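Local coordinates for molybdopterin biosynthesis protein (Mycobacterium abscessus, PDB 3TCR) that probably binds molybdopterin or a precursor of it during the biosynthesis of the molybdenum cofactor, at residues A74-D79 with P185-I190; V82-E85 with E90-N93; G110-T115 with V119-T124; R130-I135 with S163-N168; T149-S154 with R173-D178. All coordinates share one frame; numbering follows the deposited sequence.

Interaction 1. Residues A74-D79 with P185-I190; sequences AGFVVD and PMAIQI
The edge strand 76-84 of the central sheet meets the long C-terminal helix 173-196 where F76 and A74 touch I188 and A187. The contact is small, about 135 Å² with both sides summed, and mostly apolar, with one methyl against a backbone carbonyl. I188 does most of the work. Its CG1 lies 4.0 Å from F76 CE2, at the far end of the ring, while its CD1 runs on to A74, where it sits 3.7 Å from A74 O and 4.3 Å from A74 CB. CG1 is anti to the carbonyl carbon (chi1 -69°); this places it beside the backbone N, and the end of the side chain comes up to F76 and A74. A187, one residue earlier on the same helix, adds its CB 4.3 Å from F76 CZ; the ring takes both partners obliquely.

This is the layered alpha/beta/alpha build of the MoCF_biosynth family, with a helix laid against one face of a mixed sheet. G75 forms a Schellman motif, its phi positive (97°), between the end of helix 64-73 and the strand that follows. The ring of F76 is buried there, also touching L71 of helix 64-73, V43 of the N-terminal segment and I191 one turn further along the C-terminal helix. V43 reaches I188 as well. A different face of the helix belongs to the assembly: M186 and I190 pack on L153 of the second subunit.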
# COMPACT_ATOMS: atom_id res chain seq x y z
N ALA A 74 -16.12 -21.17 6.51
CA ALA A 74 -16.05 -20.70 5.11
C ALA A 74 -15.92 -21.85 4.12
O ALA A 74 -15.82 -21.61 2.93
CB ALA A 74 -14.88 -19.73 4.90
N GLY A 75 -15.86 -23.09 4.59
CA GLY A 75 -15.78 -24.23 3.70
C GLY A 75 -14.41 -24.83 3.42
O GLY A 75 -14.30 -25.69 2.54
N PHE A 76 -13.36 -24.39 4.11
CA PHE A 76 -12.01 -24.99 3.94
C PHE A 76 -11.84 -26.20 4.84
O PHE A 76 -12.34 -26.21 5.94
CB PHE A 76 -10.88 -24.00 4.32
CG PHE A 76 -10.78 -22.84 3.39
CD1 PHE A 76 -9.92 -22.87 2.32
CD2 PHE A 76 -11.59 -21.74 3.56
CE1 PHE A 76 -9.86 -21.82 1.43
CE2 PHE A 76 -11.52 -20.68 2.69
CZ PHE A 76 -10.66 -20.71 1.61
N VAL A 77 -11.10 -27.20 4.37
CA VAL A 77 -10.58 -28.23 5.22
C VAL A 77 -9.37 -27.60 5.90
O VAL A 77 -8.56 -26.92 5.25
CB VAL A 77 -10.16 -29.47 4.40
CG1 VAL A 77 -9.35 -30.47 5.23
CG2 VAL A 77 -11.41 -30.14 3.82
N VAL A 78 -9.25 -27.84 7.20
CA VAL A 78 -8.09 -27.39 7.96
C VAL A 78 -7.16 -28.57 8.15
O VAL A 78 -7.43 -29.46 8.93
CB VAL A 78 -8.53 -26.78 9.32
CG1 VAL A 78 -7.33 -26.25 10.11
CG2 VAL A 78 -9.57 -25.66 9.08
N ASP A 79 -6.08 -28.60 7.39
CA ASP A 79 -5.15 -29.74 7.41
C ASP A 79 -4.46 -29.84 8.75
O ASP A 79 -4.11 -30.94 9.16
CB ASP A 79 -4.09 -29.64 6.29
CG ASP A 79 -4.63 -30.01 4.92
OD1 ASP A 79 -5.79 -30.47 4.84
OD2 ASP A 79 -3.89 -29.86 3.92
N PRO A 185 -13.63 -14.26 1.93
CA PRO A 185 -14.23 -14.20 0.57
C PRO A 185 -13.19 -13.97 -0.53
O PRO A 185 -13.34 -14.47 -1.62
CB PRO A 185 -15.22 -13.04 0.64
CG PRO A 185 -15.38 -12.73 2.08
CD PRO A 185 -14.12 -13.19 2.80
N MET A 186 -12.15 -13.22 -0.23
CA MET A 186 -11.08 -12.98 -1.20
C MET A 186 -10.35 -14.29 -1.52
O MET A 186 -10.09 -14.60 -2.70
CB MET A 186 -10.10 -11.94 -0.68
CG MET A 186 -10.70 -10.55 -0.51
SD MET A 186 -9.56 -9.36 0.28
CE MET A 186 -9.21 -8.41 -1.18
N ALA A 187 -10.05 -15.05 -0.49
CA ALA A 187 -9.34 -16.31 -0.64
C ALA A 187 -10.17 -17.31 -1.44
O ALA A 187 -9.62 -17.98 -2.32
CB ALA A 187 -8.97 -16.90 0.73
N ILE A 188 -11.47 -17.41 -1.16
CA ILE A 188 -12.38 -18.26 -1.94
C ILE A 188 -12.30 -17.86 -3.43
O ILE A 188 -12.13 -18.72 -4.28
CB ILE A 188 -13.83 -18.19 -1.40
CG1 ILE A 188 -13.91 -18.90 -0.02
CG2 ILE A 188 -14.86 -18.79 -2.39
CD1 ILE A 188 -15.24 -18.68 0.72
N GLN A 189 -12.33 -16.57 -3.73
CA GLN A 189 -12.31 -16.13 -5.12
C GLN A 189 -10.99 -16.44 -5.83
O GLN A 189 -10.99 -16.75 -7.01
CB GLN A 189 -12.67 -14.65 -5.25
CG GLN A 189 -14.18 -14.44 -5.33
CD GLN A 189 -14.63 -13.08 -4.82
OE1 GLN A 189 -14.01 -12.48 -3.91
NE2 GLN A 189 -15.72 -12.57 -5.41
N ILE A 190 -9.88 -16.31 -5.11
CA ILE A 190 -8.57 -16.57 -5.70
C ILE A 190 -8.43 -18.07 -5.96
O ILE A 190 -8.03 -18.48 -7.07
CB ILE A 190 -7.46 -16.04 -4.80
CG1 ILE A 190 -7.49 -14.52 -4.83
CG2 ILE A 190 -6.09 -16.59 -5.19
CD1 ILE A 190 -6.58 -13.87 -3.80

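Interaction 2. Residues V82-E85 with E90-N93; sequences VVVE and EIQN
E85 and E90 lay their side chains obliquely across each other with the two carboxylate planes only 18° apart. E90 OE1 lies 2.5 Å from E85 OE1, so close that one of the two acids probably carries a proton. The other oxygen, E90 OE2, accepts a nearly straight hydrogen bond from the backbone E85 N (3.0 Å, 164°), which arrives from above the carboxylate plane, 35° out of it. An extended chain beyond CG carries the E90 head from the helix across to the end of the strand. E85 OE2, for its part, is hydrogen-bonded to H57 NE2.

These residues belong to a tight strand-to-helix connection of the alpha/beta fold: strand 76-84 ends at V84 and helix 88-100 folds straight back over it. Next to the acids V84 and I91 cross at about a right angle, V84 CG2 meeting I91 CG1 at 3.9 Å. V84 CG1 reaches the helix backbone instead, 3.7 Å from E90 O. The same I91 CG1 lies 3.8 Å from E85 O, and I91 also touches V51 of the neighbouring strand 44-51.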
# COMPACT_ATOMS: atom_id res chain seq x y z
N VAL A 82 0.28 -25.28 13.02
CA VAL A 82 1.69 -25.32 13.37
C VAL A 82 1.95 -24.16 14.30
O VAL A 82 1.45 -23.04 14.05
CB VAL A 82 2.59 -25.19 12.09
CG1 VAL A 82 4.08 -25.20 12.48
CG2 VAL A 82 2.33 -26.34 11.12
N VAL A 83 2.68 -24.40 15.39
CA VAL A 83 3.12 -23.34 16.28
C VAL A 83 4.63 -23.10 16.09
O VAL A 83 5.39 -24.04 16.11
CB VAL A 83 2.85 -23.66 17.76
CG1 VAL A 83 3.34 -22.49 18.65
CG2 VAL A 83 1.35 -23.90 17.99
N VAL A 84 5.04 -21.86 15.87
CA VAL A 84 6.44 -21.52 15.78
C VAL A 84 6.71 -20.28 16.62
O VAL A 84 5.79 -19.51 16.97
CB VAL A 84 6.86 -21.19 14.31
CG1 VAL A 84 6.72 -22.40 13.39
CG2 VAL A 84 6.07 -20.00 13.77
N GLU A 85 7.99 -20.09 16.92
CA GLU A 85 8.48 -18.89 17.57
C GLU A 85 8.55 -17.76 16.57
O GLU A 85 8.46 -17.98 15.37
CB GLU A 85 9.90 -19.13 18.11
CG GLU A 85 9.98 -20.17 19.22
CD GLU A 85 11.42 -20.55 19.61
OE1 GLU A 85 12.28 -20.75 18.74
OE2 GLU A 85 11.68 -20.69 20.81
N GLU A 90 12.15 -20.54 11.27
CA GLU A 90 11.04 -21.41 11.66
C GLU A 90 9.75 -21.08 10.93
O GLU A 90 9.04 -21.96 10.48
CB GLU A 90 10.75 -21.33 13.17
CG GLU A 90 11.81 -21.95 14.07
CD GLU A 90 11.43 -21.83 15.56
OE1 GLU A 90 12.37 -21.73 16.39
OE2 GLU A 90 10.21 -21.84 15.91
N ILE A 91 9.45 -19.79 10.85
CA ILE A 91 8.29 -19.35 10.11
C ILE A 91 8.40 -19.76 8.63
O ILE A 91 7.43 -20.25 8.04
CB ILE A 91 8.08 -17.83 10.17
CG1 ILE A 91 7.91 -17.37 11.62
CG2 ILE A 91 6.85 -17.45 9.33
CD1 ILE A 91 8.04 -15.87 11.86
N GLN A 92 9.57 -19.58 8.04
CA GLN A 92 9.78 -19.94 6.64
C GLN A 92 9.62 -21.45 6.44
O GLN A 92 8.96 -21.91 5.48
CB GLN A 92 11.15 -19.41 6.13
CG GLN A 92 11.14 -17.87 5.93
CD GLN A 92 12.36 -17.35 5.16
OE1 GLN A 92 13.37 -18.02 5.12
NE2 GLN A 92 12.25 -16.18 4.55
N ASN A 93 10.17 -22.23 7.37
CA ASN A 93 10.05 -23.67 7.27
C ASN A 93 8.58 -24.09 7.28
O ASN A 93 8.18 -24.98 6.52
CB ASN A 93 10.79 -24.40 8.41
CG ASN A 93 12.30 -24.44 8.20
OD1 ASN A 93 12.78 -24.35 7.07
ND2 ASN A 93 13.05 -24.59 9.29

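Interaction 3. Residues G110-T115 with V119-T124; sequences GGTGVT and VAPEAT
G111 of the glycine-rich loop 110-113, a signature of molybdopterin-binding domains of the MogA and MoaB kind, meets A120 at the start of helix 120-124. V119 holds the N-cap position, and its N lies 3.4 Å from G111 O at an angle too poor for a hydrogen bond; its side chain turns from the loop to pack on I91 of helix 88-100.

A120 carries the contact. A120 N gives G111 O a hydrogen bond of 3.1 Å, bent to 138° at the hydrogen, with the donor tilted 26° from the carbonyl plane. A120 CB faces the loop and rests against two carbonyl oxygens, G110 O and G111 O, both at 3.4 Å. G111 has a positive phi of 77° and runs close to the helix start, its CA only 5.0 Å from A120 CA. P121 follows with its ring alongside: CD is 3.2 Å from G111 O, and CG is 4.4 Å from T112 CG2.

E122 heads for the assembly, forming salt bridges with R155 of its own chain and with R130 of the third subunit. A123 leans on I91 and L88 of helix 88-100. T124 closes the turn, and A120 O accepts two bonds from it that come from opposite faces of the carbonyl plane, one from T124 N and one from T124 OG1 at 2.8 Å.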
# COMPACT_ATOMS: atom_id res chain seq x y z
N GLY A 110 -0.06 -13.65 14.20
CA GLY A 110 1.00 -13.17 15.08
C GLY A 110 2.21 -12.64 14.34
O GLY A 110 2.39 -12.91 13.10
N GLY A 111 3.01 -11.86 15.08
CA GLY A 111 4.33 -11.43 14.59
C GLY A 111 4.31 -10.32 13.56
O GLY A 111 5.26 -10.18 12.78
N THR A 112 3.25 -9.51 13.57
CA THR A 112 3.12 -8.36 12.65
C THR A 112 3.19 -6.98 13.32
O THR A 112 2.90 -5.97 12.67
CB THR A 112 1.77 -8.45 11.89
OG1 THR A 112 0.67 -8.39 12.80
CG2 THR A 112 1.69 -9.77 11.12
N GLY A 113 3.58 -6.91 14.59
CA GLY A 113 3.65 -5.63 15.33
C GLY A 113 4.95 -4.87 15.06
O GLY A 113 5.74 -5.25 14.19
N VAL A 114 5.21 -3.84 15.87
CA VAL A 114 6.33 -2.92 15.64
C VAL A 114 7.64 -3.30 16.33
O VAL A 114 8.63 -2.63 16.11
CB VAL A 114 6.00 -1.50 16.12
CG1 VAL A 114 4.68 -1.03 15.49
CG2 VAL A 114 5.94 -1.45 17.65
N THR A 115 7.66 -4.32 17.18
CA THR A 115 8.87 -4.65 17.92
C THR A 115 9.80 -5.54 17.08
O THR A 115 9.34 -6.25 16.19
CB THR A 115 8.59 -5.46 19.15
OG1 THR A 115 8.32 -6.79 18.73
CG2 THR A 115 7.44 -4.91 19.90
N VAL A 119 8.59 -10.86 13.28
CA VAL A 119 9.24 -11.07 12.00
C VAL A 119 8.43 -11.87 10.98
O VAL A 119 8.97 -12.24 9.96
CB VAL A 119 10.65 -11.69 12.17
CG1 VAL A 119 11.55 -10.74 12.98
CG2 VAL A 119 10.56 -13.06 12.84
N ALA A 120 7.14 -12.08 11.21
CA ALA A 120 6.29 -12.74 10.23
C ALA A 120 6.35 -12.11 8.80
O ALA A 120 6.52 -12.80 7.82
CB ALA A 120 4.83 -12.81 10.73
N PRO A 121 6.25 -10.78 8.70
CA PRO A 121 6.30 -10.20 7.36
C PRO A 121 7.66 -10.37 6.67
O PRO A 121 7.71 -10.71 5.48
CB PRO A 121 5.99 -8.73 7.60
CG PRO A 121 5.35 -8.69 8.98
CD PRO A 121 6.05 -9.77 9.74
N GLU A 122 8.74 -10.14 7.40
CA GLU A 122 10.11 -10.36 6.88
C GLU A 122 10.30 -11.80 6.44
O GLU A 122 10.98 -12.07 5.45
CB GLU A 122 11.16 -10.07 7.95
CG GLU A 122 11.37 -8.60 8.28
CD GLU A 122 10.32 -7.98 9.19
OE1 GLU A 122 9.37 -8.64 9.65
OE2 GLU A 122 10.44 -6.76 9.42
N ALA A 123 9.70 -12.73 7.19
CA ALA A 123 9.84 -14.17 6.88
C ALA A 123 9.04 -14.53 5.63
O ALA A 123 9.48 -15.37 4.83
CB ALA A 123 9.41 -15.05 8.05
N THR A 124 7.88 -13.89 5.48
CA THR A 124 6.93 -14.20 4.41
C THR A 124 7.28 -13.60 3.04
O THR A 124 7.25 -14.31 2.04
CB THR A 124 5.50 -13.80 4.84
OG1 THR A 124 5.20 -14.50 6.05
CG2 THR A 124 4.42 -14.15 3.76

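Interaction 4. Residues R130-I135 with S163-N168; sequences RELLGI and STLVVN
L132 and I135 bring their terminal methyls together on one methyl of L165, and here the contact is tightest. L165 CD1 lies 3.6 Å from L132 CD1 and 3.8 Å from I135 CD1. The approaches differ: L132 and L165 cross at about a right angle, whereas I135 and L165 reach toward each other tip to tip. L165 carries its CG opposite the backbone N (chi1 177°), which sends CD1 up to both partners.

Further along the strand the grip is slighter. V167 offers a single methyl, V167 CG1, to I135 CG2 at 3.9 Å, the side chains again crossing at about a right angle. All four residues are buried even so, because others close round them: I190 of helix 173-196 touches both L132 and I135, A187 touches L165, and L183 touches V167. The more open side is that of the partly exposed R130, E131 and L133, whose side chains keep more than 8 Å from segment 163-168. Part of that side is taken by the second subunit: R130 makes a salt bridge to E122 of that subunit, and L133 packs on R140 of the same subunit.

L132 is the N-cap of helix 133-145, so the contact seats the first turn of a helix on a strand of the mixed sheet, the helix-on-sheet layering of the MoCF_biosynth alpha/beta fold.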
# COMPACT_ATOMS: atom_id res chain seq x y z
N ARG A 130 4.42 -13.61 -6.16
CA ARG A 130 3.77 -12.33 -6.42
C ARG A 130 2.95 -11.88 -5.21
O ARG A 130 2.25 -12.65 -4.58
CB ARG A 130 2.93 -12.32 -7.73
CG ARG A 130 1.69 -13.18 -7.79
CD ARG A 130 1.12 -13.24 -9.24
NE ARG A 130 2.15 -12.85 -10.22
CZ ARG A 130 2.01 -12.83 -11.55
NH1 ARG A 130 0.89 -13.24 -12.11
NH2 ARG A 130 3.00 -12.42 -12.31
N GLU A 131 3.08 -10.60 -4.87
CA GLU A 131 2.36 -10.04 -3.74
C GLU A 131 0.94 -9.66 -4.14
O GLU A 131 0.66 -9.37 -5.33
CB GLU A 131 3.09 -8.82 -3.12
CG GLU A 131 3.36 -7.64 -4.05
CD GLU A 131 4.26 -6.55 -3.45
OE1 GLU A 131 4.78 -6.73 -2.30
OE2 GLU A 131 4.45 -5.50 -4.15
N LEU A 132 0.04 -9.66 -3.15
CA LEU A 132 -1.35 -9.28 -3.32
C LEU A 132 -1.64 -8.21 -2.30
O LEU A 132 -2.22 -8.47 -1.21
CB LEU A 132 -2.28 -10.49 -3.16
CG LEU A 132 -2.14 -11.53 -4.28
CD1 LEU A 132 -2.82 -12.86 -3.95
CD2 LEU A 132 -2.68 -10.94 -5.59
N LEU A 133 -1.20 -7.02 -2.64
CA LEU A 133 -1.29 -5.88 -1.77
C LEU A 133 -2.73 -5.61 -1.39
O LEU A 133 -3.02 -5.19 -0.27
CB LEU A 133 -0.68 -4.64 -2.44
CG LEU A 133 0.84 -4.51 -2.44
CD1 LEU A 133 1.28 -3.29 -3.27
CD2 LEU A 133 1.35 -4.43 -1.01
N GLY A 134 -3.63 -5.84 -2.33
CA GLY A 134 -5.04 -5.68 -2.08
C GLY A 134 -5.56 -6.39 -0.85
O GLY A 134 -6.45 -5.87 -0.17
N ILE A 135 -5.05 -7.59 -0.58
CA ILE A 135 -5.47 -8.36 0.59
C ILE A 135 -4.96 -7.66 1.87
O ILE A 135 -5.76 -7.36 2.78
CB ILE A 135 -5.00 -9.83 0.53
CG1 ILE A 135 -5.68 -10.60 -0.63
CG2 ILE A 135 -5.32 -10.58 1.80
CD1 ILE A 135 -5.16 -12.02 -0.80
N SER A 163 1.67 -22.85 -5.30
CA SER A 163 0.21 -22.91 -5.52
C SER A 163 -0.57 -22.43 -4.29
O SER A 163 -1.80 -22.59 -4.25
CB SER A 163 -0.24 -24.32 -5.87
OG SER A 163 -0.20 -25.22 -4.77
N THR A 164 0.13 -21.82 -3.33
CA THR A 164 -0.44 -21.44 -2.05
C THR A 164 -0.66 -19.93 -1.88
O THR A 164 0.24 -19.11 -2.15
CB THR A 164 0.49 -21.95 -0.92
OG1 THR A 164 0.74 -23.35 -1.13
CG2 THR A 164 -0.12 -21.72 0.47
N LEU A 165 -1.86 -19.56 -1.46
CA LEU A 165 -2.13 -18.21 -1.00
C LEU A 165 -1.69 -18.11 0.49
O LEU A 165 -2.11 -18.92 1.30
CB LEU A 165 -3.61 -17.85 -1.17
CG LEU A 165 -4.14 -16.50 -0.68
CD1 LEU A 165 -3.41 -15.35 -1.35
CD2 LEU A 165 -5.67 -16.44 -0.86
N VAL A 166 -0.83 -17.14 0.79
CA VAL A 166 -0.25 -16.91 2.11
C VAL A 166 -0.64 -15.50 2.57
O VAL A 166 -0.41 -14.52 1.86
CB VAL A 166 1.29 -17.05 2.10
CG1 VAL A 166 1.84 -16.97 3.53
CG2 VAL A 166 1.71 -18.35 1.39
N VAL A 167 -1.23 -15.42 3.77
CA VAL A 167 -1.70 -14.16 4.34
C VAL A 167 -1.34 -14.05 5.84
O VAL A 167 -1.68 -14.94 6.65
CB VAL A 167 -3.24 -14.03 4.18
CG1 VAL A 167 -3.74 -12.65 4.64
CG2 VAL A 167 -3.66 -14.33 2.71
N ASN A 168 -0.62 -12.99 6.19
CA ASN A 168 -0.33 -12.67 7.59
C ASN A 168 -1.46 -11.87 8.26
O ASN A 168 -1.88 -10.81 7.74
CB ASN A 168 0.89 -11.74 7.68
CG ASN A 168 2.16 -12.30 7.06
OD1 ASN A 168 2.98 -11.50 6.55
ND2 ASN A 168 2.40 -13.62 7.17

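Interaction 5. Residues T149-S154 with R173-D178; sequences TEAGLS and RAAVRD
A151 and A175 lead the apolar part, two methyls facing each other with A151 CB 4.2 Å from A175 CB. Such small side chains let the short helix 149-152 come close to the start of helix 173-196, the CA atoms of A151 and A175 being only 5.4 Å apart. E150 adds its aliphatic stem, with E150 CG 4.1 Å from A175 CB. Its first torsion sets CG between the backbone N and the carbonyl carbon (chi1 64°), and a bend at chi2 (-88°) then folds the chain toward the longer helix. At the end of that chain E150 OE2 passes 4.2 Å from A174 CB, a van der Waals contact.

The polar part centres on the same carboxylate oxygen, which finds its real partner just before the helix, in a hydrogen bond with S172 OG. That hydroxyl also bonds to A175 N in the opening turn, so E150 is tied to the helix start through S172.

Just after the short helix, L153 packs on M186 of the third subunit. Helix meets helix here at the N-terminal end of the long C-terminal helix, within the trimeric alpha/beta assembly seen in MogA- and MoaB-like proteins.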
# COMPACT_ATOMS: atom_id res chain seq x y z
N THR A 149 -6.70 -1.68 16.53
CA THR A 149 -5.43 -0.98 16.28
C THR A 149 -4.34 -1.89 15.74
O THR A 149 -3.64 -1.53 14.80
CB THR A 149 -4.91 -0.35 17.59
OG1 THR A 149 -5.90 0.56 18.09
CG2 THR A 149 -3.54 0.42 17.36
N GLU A 150 -4.19 -3.06 16.35
CA GLU A 150 -3.15 -4.00 15.95
C GLU A 150 -3.40 -4.53 14.52
O GLU A 150 -2.47 -5.02 13.88
CB GLU A 150 -2.99 -5.14 16.95
CG GLU A 150 -4.20 -6.07 17.10
CD GLU A 150 -5.22 -5.61 18.16
OE1 GLU A 150 -5.19 -4.42 18.58
OE2 GLU A 150 -6.07 -6.45 18.55
N ALA A 151 -4.65 -4.43 14.05
CA ALA A 151 -5.00 -4.80 12.66
C ALA A 151 -4.75 -3.62 11.68
O ALA A 151 -4.14 -3.79 10.63
CB ALA A 151 -6.45 -5.31 12.59
N GLY A 152 -5.14 -2.41 12.06
CA GLY A 152 -4.90 -1.26 11.23
C GLY A 152 -3.43 -1.03 10.99
O GLY A 152 -3.02 -0.59 9.92
N LEU A 153 -2.64 -1.32 12.01
CA LEU A 153 -1.20 -1.11 11.97
C LEU A 153 -0.39 -2.37 11.56
O LEU A 153 0.84 -2.31 11.43
CB LEU A 153 -0.75 -0.62 13.34
CG LEU A 153 -1.18 0.79 13.78
CD1 LEU A 153 -0.70 1.13 15.21
CD2 LEU A 153 -0.61 1.81 12.80
N SER A 154 -1.07 -3.50 11.38
CA SER A 154 -0.38 -4.76 11.04
C SER A 154 0.61 -4.57 9.86
O SER A 154 0.26 -4.01 8.83
CB SER A 154 -1.38 -5.85 10.68
OG SER A 154 -0.71 -7.02 10.23
N ARG A 173 -7.47 -11.96 19.19
CA ARG A 173 -8.78 -12.44 18.79
C ARG A 173 -9.52 -11.43 17.93
O ARG A 173 -10.19 -11.80 16.97
CB ARG A 173 -9.65 -12.85 20.00
CG ARG A 173 -9.21 -14.18 20.63
CD ARG A 173 -10.02 -14.56 21.87
NE ARG A 173 -11.39 -14.93 21.51
CZ ARG A 173 -11.78 -16.13 21.08
NH1 ARG A 173 -10.90 -17.13 20.94
NH2 ARG A 173 -13.06 -16.33 20.78
N ALA A 174 -9.41 -10.15 18.29
CA ALA A 174 -10.15 -9.11 17.57
C ALA A 174 -9.61 -9.00 16.13
O ALA A 174 -10.39 -8.87 15.20
CB ALA A 174 -10.03 -7.77 18.29
N ALA A 175 -8.29 -9.07 15.98
CA ALA A 175 -7.63 -9.03 14.66
C ALA A 175 -7.99 -10.25 13.84
O ALA A 175 -8.28 -10.13 12.66
CB ALA A 175 -6.08 -8.86 14.78
N VAL A 176 -8.00 -11.43 14.45
CA VAL A 176 -8.38 -12.66 13.71
C VAL A 176 -9.84 -12.59 13.25
O VAL A 176 -10.16 -12.99 12.11
CB VAL A 176 -8.19 -13.93 14.56
CG1 VAL A 176 -9.00 -15.07 13.98
CG2 VAL A 176 -6.70 -14.28 14.69
N ARG A 177 -10.71 -12.07 14.10
CA ARG A 177 -12.12 -11.94 13.75
C ARG A 177 -12.31 -11.04 12.53
O ARG A 177 -12.96 -11.42 11.57
CB ARG A 177 -12.97 -11.42 14.93
CG ARG A 177 -13.92 -12.47 15.44
CD ARG A 177 -14.65 -12.04 16.73
NE ARG A 177 -14.75 -13.15 17.68
CZ ARG A 177 -15.44 -14.26 17.45
NH1 ARG A 177 -16.08 -14.42 16.30
NH2 ARG A 177 -15.50 -15.22 18.37
N ASP A 178 -11.77 -9.84 12.63
CA ASP A 178 -11.94 -8.86 11.57
C ASP A 178 -11.15 -9.24 10.29
O ASP A 178 -11.68 -9.17 9.20
CB ASP A 178 -11.59 -7.46 12.06
CG ASP A 178 -12.01 -6.39 11.07
OD1 ASP A 178 -13.21 -6.09 11.06
OD2 ASP A 178 -11.15 -5.87 10.32

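From the N terminus, the chain enters interaction 1 at 74-79 and returns only at 185-190, joining outermost strand 76-84 to helix 173-196; the other four contacts nest inside that loop. Interaction 2 closes first, turning the same strand into helix 88-100; interaction 3 follows in series, and Q92 NE2 to A123 O links the two. Next, interactions 4 and 5 cross, their segments alternating along 130-178: interaction 4 ties the start of helix 133-145 to strand 164-169, interaction 5 helix 149-152 to the start of helix 173-196. T124 OG1 to N168 ND2 joins interactions 3 and 4, a weak T112-S154 bond interactions 3 and 5, and M186 packing on G134 interactions 1 and 4.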